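Local coordinates for protein neuraminidase (Influenza A virus, PDB 4K3Y) that forms the tetrameric beta-propeller ectodomain of a neuraminidase-like surface glycoprotein of a bat influenza A virus, its enzymatic role uncertain, at residues N19-P23 with S362-W368; S284-F288 with S312-I316. One frame throughout, in Å; residues are numbered along the deposited sequence.

Interaction 1 of 2, residues N19-P23 with S362-W368; sequences NGWVP and SMPDVNW. With NAG (2-acetamido-2-deoxy-beta-D-glucopyranose), chain I.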
loop_
_atom_site.group_PDB
_atom_site.type_symbol
_atom_site.label_atom_id
_atom_site.label_comp_id
_atom_site.label_asym_id
_atom_site.label_seq_id
_atom_site.Cartn_x
_atom_site.Cartn_y
_atom_site.Cartn_z
ATOM N N ASN C 19 15.682 21.370 -25.869
ATOM C CA ASN C 19 15.617 22.790 -26.184
ATOM C C ASN C 19 14.683 23.531 -25.248
ATOM O O ASN C 19 14.553 24.758 -25.325
ATOM C CB ASN C 19 15.232 23.004 -27.645
ATOM C CG ASN C 19 16.298 22.505 -28.591
ATOM O OD1 ASN C 19 17.226 23.237 -28.935
ATOM N ND2 ASN C 19 16.192 21.240 -28.994
ATOM N N GLY C 20 14.056 22.779 -24.347
ATOM C CA GLY C 20 13.171 23.359 -23.357
ATOM C C GLY C 20 13.028 22.460 -22.153
ATOM O O GLY C 20 13.584 21.359 -22.111
ATOM N N TRP C 21 12.282 22.931 -21.162
ATOM C CA TRP C 21 12.041 22.146 -19.963
ATOM C C TRP C 21 10.579 22.306 -19.524
ATOM O O TRP C 21 9.999 23.390 -19.647
ATOM C CB TRP C 21 13.003 22.598 -18.862
ATOM C CG TRP C 21 14.458 22.559 -19.286
ATOM C CD1 TRP C 21 15.165 23.567 -19.900
ATOM C CD2 TRP C 21 15.378 21.460 -19.142
ATOM N NE1 TRP C 21 16.463 23.160 -20.139
ATOM C CE2 TRP C 21 16.620 21.874 -19.686
ATOM C CE3 TRP C 21 15.275 20.173 -18.604
ATOM C CZ2 TRP C 21 17.746 21.044 -19.711
ATOM C CZ3 TRP C 21 16.397 19.350 -18.622
ATOM C CH2 TRP C 21 17.617 19.793 -19.172
ATOM N N VAL C 22 9.970 21.215 -19.057
ATOM C CA VAL C 22 8.613 21.261 -18.499
ATOM C C VAL C 22 8.626 20.567 -17.144
ATOM O O VAL C 22 9.367 19.604 -16.943
ATOM C CB VAL C 22 7.580 20.559 -19.418
ATOM C CG1 VAL C 22 6.187 21.086 -19.160
ATOM C CG2 VAL C 22 7.927 20.789 -20.857
ATOM N N PRO C 23 7.841 21.073 -16.188
ATOM C CA PRO C 23 7.759 20.353 -14.906
ATOM C C PRO C 23 7.107 18.960 -14.998
ATOM O O PRO C 23 6.190 18.704 -15.790
ATOM C CB PRO C 23 6.905 21.270 -14.021
ATOM C CG PRO C 23 6.302 22.296 -14.956
ATOM C CD PRO C 23 7.238 22.412 -16.123
ATOM N N SER C 362 11.728 24.134 -28.420
ATOM C CA SER C 362 11.859 25.365 -27.638
ATOM C C SER C 362 10.537 25.732 -26.953
ATOM O O SER C 362 9.463 25.462 -27.485
ATOM C CB SER C 362 12.354 26.519 -28.518
ATOM O OG SER C 362 11.303 27.042 -29.318
ATOM N N MET C 363 10.617 26.325 -25.763
ATOM C CA MET C 363 9.420 26.719 -25.019
ATOM C C MET C 363 9.229 28.241 -24.999
ATOM O O MET C 363 10.167 29.001 -25.276
ATOM C CB MET C 363 9.495 26.212 -23.568
ATOM C CG MET C 363 9.611 24.695 -23.361
ATOM S SD MET C 363 8.270 23.721 -24.082
ATOM C CE MET C 363 6.873 24.643 -23.501
ATOM N N PRO C 364 8.001 28.695 -24.678
ATOM C CA PRO C 364 7.755 30.122 -24.405
ATOM C C PRO C 364 8.309 30.530 -23.036
ATOM O O PRO C 364 8.650 29.663 -22.221
ATOM C CB PRO C 364 6.222 30.213 -24.366
ATOM C CG PRO C 364 5.792 28.832 -23.955
ATOM C CD PRO C 364 6.754 27.907 -24.653
ATOM N N ASP C 365 8.403 31.836 -22.804
ATOM C CA ASP C 365 8.751 32.362 -21.490
ATOM C C ASP C 365 7.531 32.252 -20.580
ATOM O O ASP C 365 6.551 32.990 -20.764
ATOM C CB ASP C 365 9.230 33.822 -21.583
ATOM C CG ASP C 365 10.550 33.954 -22.320
ATOM O OD1 ASP C 365 11.420 33.082 -22.115
ATOM O OD2 ASP C 365 10.720 34.915 -23.107
ATOM N N VAL C 366 7.605 31.324 -19.617
ATOM C CA VAL C 366 6.514 31.043 -18.662
ATOM C C VAL C 366 7.020 30.823 -17.228
ATOM O O VAL C 366 8.100 30.268 -17.035
ATOM C CB VAL C 366 5.639 29.831 -19.122
ATOM C CG1 VAL C 366 6.415 28.919 -20.032
ATOM C CG2 VAL C 366 5.123 29.044 -17.933
ATOM N N ASN C 367 6.267 31.276 -16.223
ATOM C CA ASN C 367 6.665 31.016 -14.848
ATOM C C ASN C 367 6.031 29.759 -14.280
ATOM O O ASN C 367 4.820 29.565 -14.373
ATOM C CB ASN C 367 6.355 32.193 -13.929
ATOM C CG ASN C 367 7.020 32.038 -12.577
ATOM O OD1 ASN C 367 8.252 31.987 -12.492
ATOM N ND2 ASN C 367 6.217 31.933 -11.518
ATOM N N TRP C 368 6.852 28.919 -13.668
ATOM C CA TRP C 368 6.372 27.649 -13.143
ATOM C C TRP C 368 6.269 27.665 -11.623
ATOM O O TRP C 368 5.855 26.674 -11.011
ATOM C CB TRP C 368 7.293 26.512 -13.578
ATOM C CG TRP C 368 7.264 26.262 -15.033
ATOM C CD1 TRP C 368 8.286 26.437 -15.926
ATOM C CD2 TRP C 368 6.146 25.799 -15.787
ATOM N NE1 TRP C 368 7.871 26.097 -17.194
ATOM C CE2 TRP C 368 6.560 25.703 -17.135
ATOM C CE3 TRP C 368 4.832 25.450 -15.455
ATOM C CZ2 TRP C 368 5.701 25.272 -18.151
ATOM C CZ3 TRP C 368 3.985 25.022 -16.464
ATOM C CH2 TRP C 368 4.422 24.942 -17.796
HETATM C C1 NAG I . 3.532 33.947 -8.670
HETATM C C2 NAG I . 2.413 32.912 -8.785
HETATM C C3 NAG I . 1.217 33.477 -9.534
HETATM C C4 NAG I . 0.826 34.854 -9.010
HETATM C C5 NAG I . 2.051 35.751 -8.908
HETATM C C6 NAG I . 1.729 37.113 -8.309
HETATM C C7 NAG I . 3.006 30.526 -8.966
HETATM C C8 NAG I . 3.199 29.440 -9.982
HETATM N N2 NAG I . 2.880 31.743 -9.501
HETATM O O3 NAG I . 0.128 32.586 -9.444
HETATM O O4 NAG I . -0.083 35.422 -9.917
HETATM O O5 NAG I . 3.000 35.113 -8.085
HETATM O O6 NAG I . 1.853 37.039 -6.905
HETATM O O7 NAG I . 2.988 30.278 -7.752
#

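Interaction 2 of 2, residues S284-F288 with S312-I316; sequences SKKGF and SNSTI. With NAG (2-acetamido-2-deoxy-beta-D-glucopyranose), chain I.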
loop_
_atom_site.group_PDB
_atom_site.type_symbol
_atom_site.label_atom_id
_atom_site.label_comp_id
_atom_site.label_asym_id
_atom_site.label_seq_id
_atom_site.Cartn_x
_atom_site.Cartn_y
_atom_site.Cartn_z
ATOM N N SER C 284 18.688 37.542 -2.099
ATOM C CA SER C 284 17.501 36.832 -1.648
ATOM C C SER C 284 17.532 35.682 -2.599
ATOM O O SER C 284 17.601 35.925 -3.805
ATOM C CB SER C 284 16.267 37.655 -1.967
ATOM O OG SER C 284 16.117 37.810 -3.380
ATOM N N LYS C 285 17.497 34.444 -2.126
ATOM C CA LYS C 285 17.717 33.334 -3.071
ATOM C C LYS C 285 16.486 33.034 -3.952
ATOM O O LYS C 285 15.915 31.939 -3.905
ATOM C CB LYS C 285 18.232 32.087 -2.346
ATOM C CG LYS C 285 19.689 32.206 -1.886
ATOM C CD LYS C 285 20.114 31.017 -1.011
ATOM C CE LYS C 285 21.487 31.252 -0.387
ATOM N NZ LYS C 285 21.419 31.321 1.104
ATOM N N LYS C 286 16.112 34.010 -4.779
ATOM C CA LYS C 286 14.845 33.976 -5.508
ATOM C C LYS C 286 14.968 33.696 -7.006
ATOM O O LYS C 286 15.822 34.278 -7.697
ATOM C CB LYS C 286 14.047 35.269 -5.256
ATOM C CG LYS C 286 13.341 35.251 -3.901
ATOM C CD LYS C 286 11.869 35.670 -3.993
ATOM C CE LYS C 286 11.138 35.488 -2.635
ATOM N NZ LYS C 286 10.530 34.126 -2.374
ATOM N N GLY C 287 14.105 32.799 -7.498
ATOM C CA GLY C 287 14.048 32.494 -8.920
ATOM C C GLY C 287 15.118 31.521 -9.391
ATOM O O GLY C 287 16.181 31.364 -8.771
ATOM N N PHE C 288 14.837 30.861 -10.506
ATOM C CA PHE C 288 15.787 29.933 -11.083
ATOM C C PHE C 288 15.770 30.108 -12.585
ATOM O O PHE C 288 14.702 30.242 -13.196
ATOM C CB PHE C 288 15.425 28.497 -10.713
ATOM C CG PHE C 288 16.470 27.488 -11.096
ATOM C CD1 PHE C 288 17.505 27.191 -10.229
ATOM C CD2 PHE C 288 16.408 26.827 -12.314
ATOM C CE1 PHE C 288 18.480 26.258 -10.568
ATOM C CE2 PHE C 288 17.374 25.902 -12.658
ATOM C CZ PHE C 288 18.413 25.612 -11.778
ATOM N N SER C 312 10.284 32.266 -10.397
ATOM C CA SER C 312 10.463 33.667 -10.008
ATOM C C SER C 312 9.977 33.878 -8.593
ATOM O O SER C 312 10.622 34.535 -7.781
ATOM C CB SER C 312 9.637 34.562 -10.920
ATOM O OG SER C 312 9.855 34.199 -12.266
ATOM N N ASN C 313 8.808 33.320 -8.324
ATOM C CA ASN C 313 8.125 33.515 -7.070
ATOM C C ASN C 313 8.905 32.962 -5.889
ATOM O O ASN C 313 8.999 33.593 -4.839
ATOM C CB ASN C 313 6.747 32.836 -7.119
ATOM C CG ASN C 313 5.742 33.583 -7.994
ATOM O OD1 ASN C 313 6.110 34.403 -8.847
ATOM N ND2 ASN C 313 4.452 33.288 -7.777
ATOM N N SER C 314 9.473 31.780 -6.048
ATOM C CA SER C 314 9.891 31.039 -4.870
ATOM C C SER C 314 11.386 31.100 -4.544
ATOM O O SER C 314 12.222 31.518 -5.363
ATOM C CB SER C 314 9.352 29.593 -4.920
ATOM O OG SER C 314 9.798 28.948 -6.078
ATOM N N THR C 315 11.693 30.716 -3.307
ATOM C CA THR C 315 13.051 30.751 -2.766
ATOM C C THR C 315 13.760 29.410 -2.984
ATOM O O THR C 315 13.341 28.378 -2.464
ATOM C CB THR C 315 13.009 31.116 -1.270
ATOM O OG1 THR C 315 12.469 32.435 -1.135
ATOM C CG2 THR C 315 14.385 31.087 -0.656
ATOM N N ILE C 316 14.829 29.450 -3.774
ATOM C CA ILE C 316 15.561 28.261 -4.224
ATOM C C ILE C 316 16.695 27.867 -3.266
ATOM O O ILE C 316 17.309 28.714 -2.618
ATOM C CB ILE C 316 16.201 28.488 -5.623
ATOM C CG1 ILE C 316 15.225 29.179 -6.588
ATOM C CG2 ILE C 316 16.766 27.187 -6.203
ATOM C CD1 ILE C 316 13.845 28.571 -6.668
HETATM C C1 NAG I . 3.532 33.947 -8.670
HETATM C C2 NAG I . 2.413 32.912 -8.785
HETATM C C3 NAG I . 1.217 33.477 -9.534
HETATM C C4 NAG I . 0.826 34.854 -9.010
HETATM C C5 NAG I . 2.051 35.751 -8.908
HETATM C C6 NAG I . 1.729 37.113 -8.309
HETATM C C7 NAG I . 3.006 30.526 -8.966
HETATM C C8 NAG I . 3.199 29.440 -9.982
HETATM N N2 NAG I . 2.880 31.743 -9.501
HETATM O O3 NAG I . 0.128 32.586 -9.444
HETATM O O4 NAG I . -0.083 35.422 -9.917
HETATM O O5 NAG I . 3.000 35.113 -8.085
HETATM O O6 NAG I . 1.853 37.039 -6.905
HETATM O O7 NAG I . 2.988 30.278 -7.752
#

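Interaction 1 of 2, residues N19-P23 with S362-W368
S362 meets the residue just before the strand, its CA lying 3.6 Å from N19 O. M363 then turns its flexible thioether chain inward: CG rests 3.8 Å from G20 CA, and SD lies 4.4 Å from V22 CG2. Glycine suits position 20, because a CB there would collide with M363 CG. From P364 to N367 the chain bows away from the strand, and W368 brings it back. The six-membered ring of W368 takes P23 CD over one face, 3.6 Å from its centroid and 16° off the normal, a CH-pi contact suited to a flat indole and a rigid proline ring. V22 CG1 adds apolar packing 4.3 Å from W368 CZ2. F121 and I130 of a second subunit pack against M363 and V22. N19 and G20 both face T359 of strand 349-359 in a classic beta bulge. Residues 20-23 open strand 20-26, an edge strand of a four-stranded antiparallel sheet, next to 349-359, while the backbone of W368 is hydrogen-bonded to L310 of strand 306-311.

Interaction 2 of 2, residues S284-F288 with S312-I316
I316 reaches across G287 to F288, with its CG1 3.2 Å from G287 O and its CG2 4.1 Å from F288 CD1; this branched side chain fills buried space that I338, of strand 335-343, also lines. Next to this side chain the backbones run antiparallel, K286 and T315 forming a non-hydrogen-bonded pair. Bonds flank that pair: I316 N donates to K285 O at 2.7 Å, and G287 N to S314 O at 3.1 Å and nearly linear. K285 presents its carbonyl from the centre of an inverse gamma turn, closed by K286 N to S284 O at 2.6 Å. At G287 phi is positive, a conformation glycine adopts readily. The long chain of K286 carries its ammonium along the 312-316 turn, where NZ donates to T315 OG1 at 2.9 Å and to N313 O at 3.0 Å. N313, S314 and T315 spell the N-glycosylation sequon N-X-S/T; N313 points its CB away from 284-288, and its ND2 is covalently bonded to NAG C1 at 1.4 Å. The chain turns a corner at 312-314 between strand 306-311, outermost in one blade, and strand 315-322, at the edge of the next blade opposite 20-26, a blade-to-blade passage characteristic of a beta-propeller.

Both interactions involve the blade of strands 20-26, 349-359, 335-343 and 315-322, but at its two edges: interaction 1 lies at the N-terminal strand, interaction 2 at strand 315-322. That N- and C-terminal strands share one blade is the usual closure of a propeller ring. Interaction 1 is mostly buried, near a subunit boundary, and relies on apolar and CH-pi contacts between its segments; interaction 2 is partly exposed, its protein segments touch no other chain, and it is held by backbone and lysine hydrogen bonds. Their centres are about 17 Å apart, yet N367 OD1 approaches S312 OG at 2.7 Å, a probable hydrogen bond. Both touch the N313 glycan, itself hydrogen-bonded to E75 and Q76 of a second subunit.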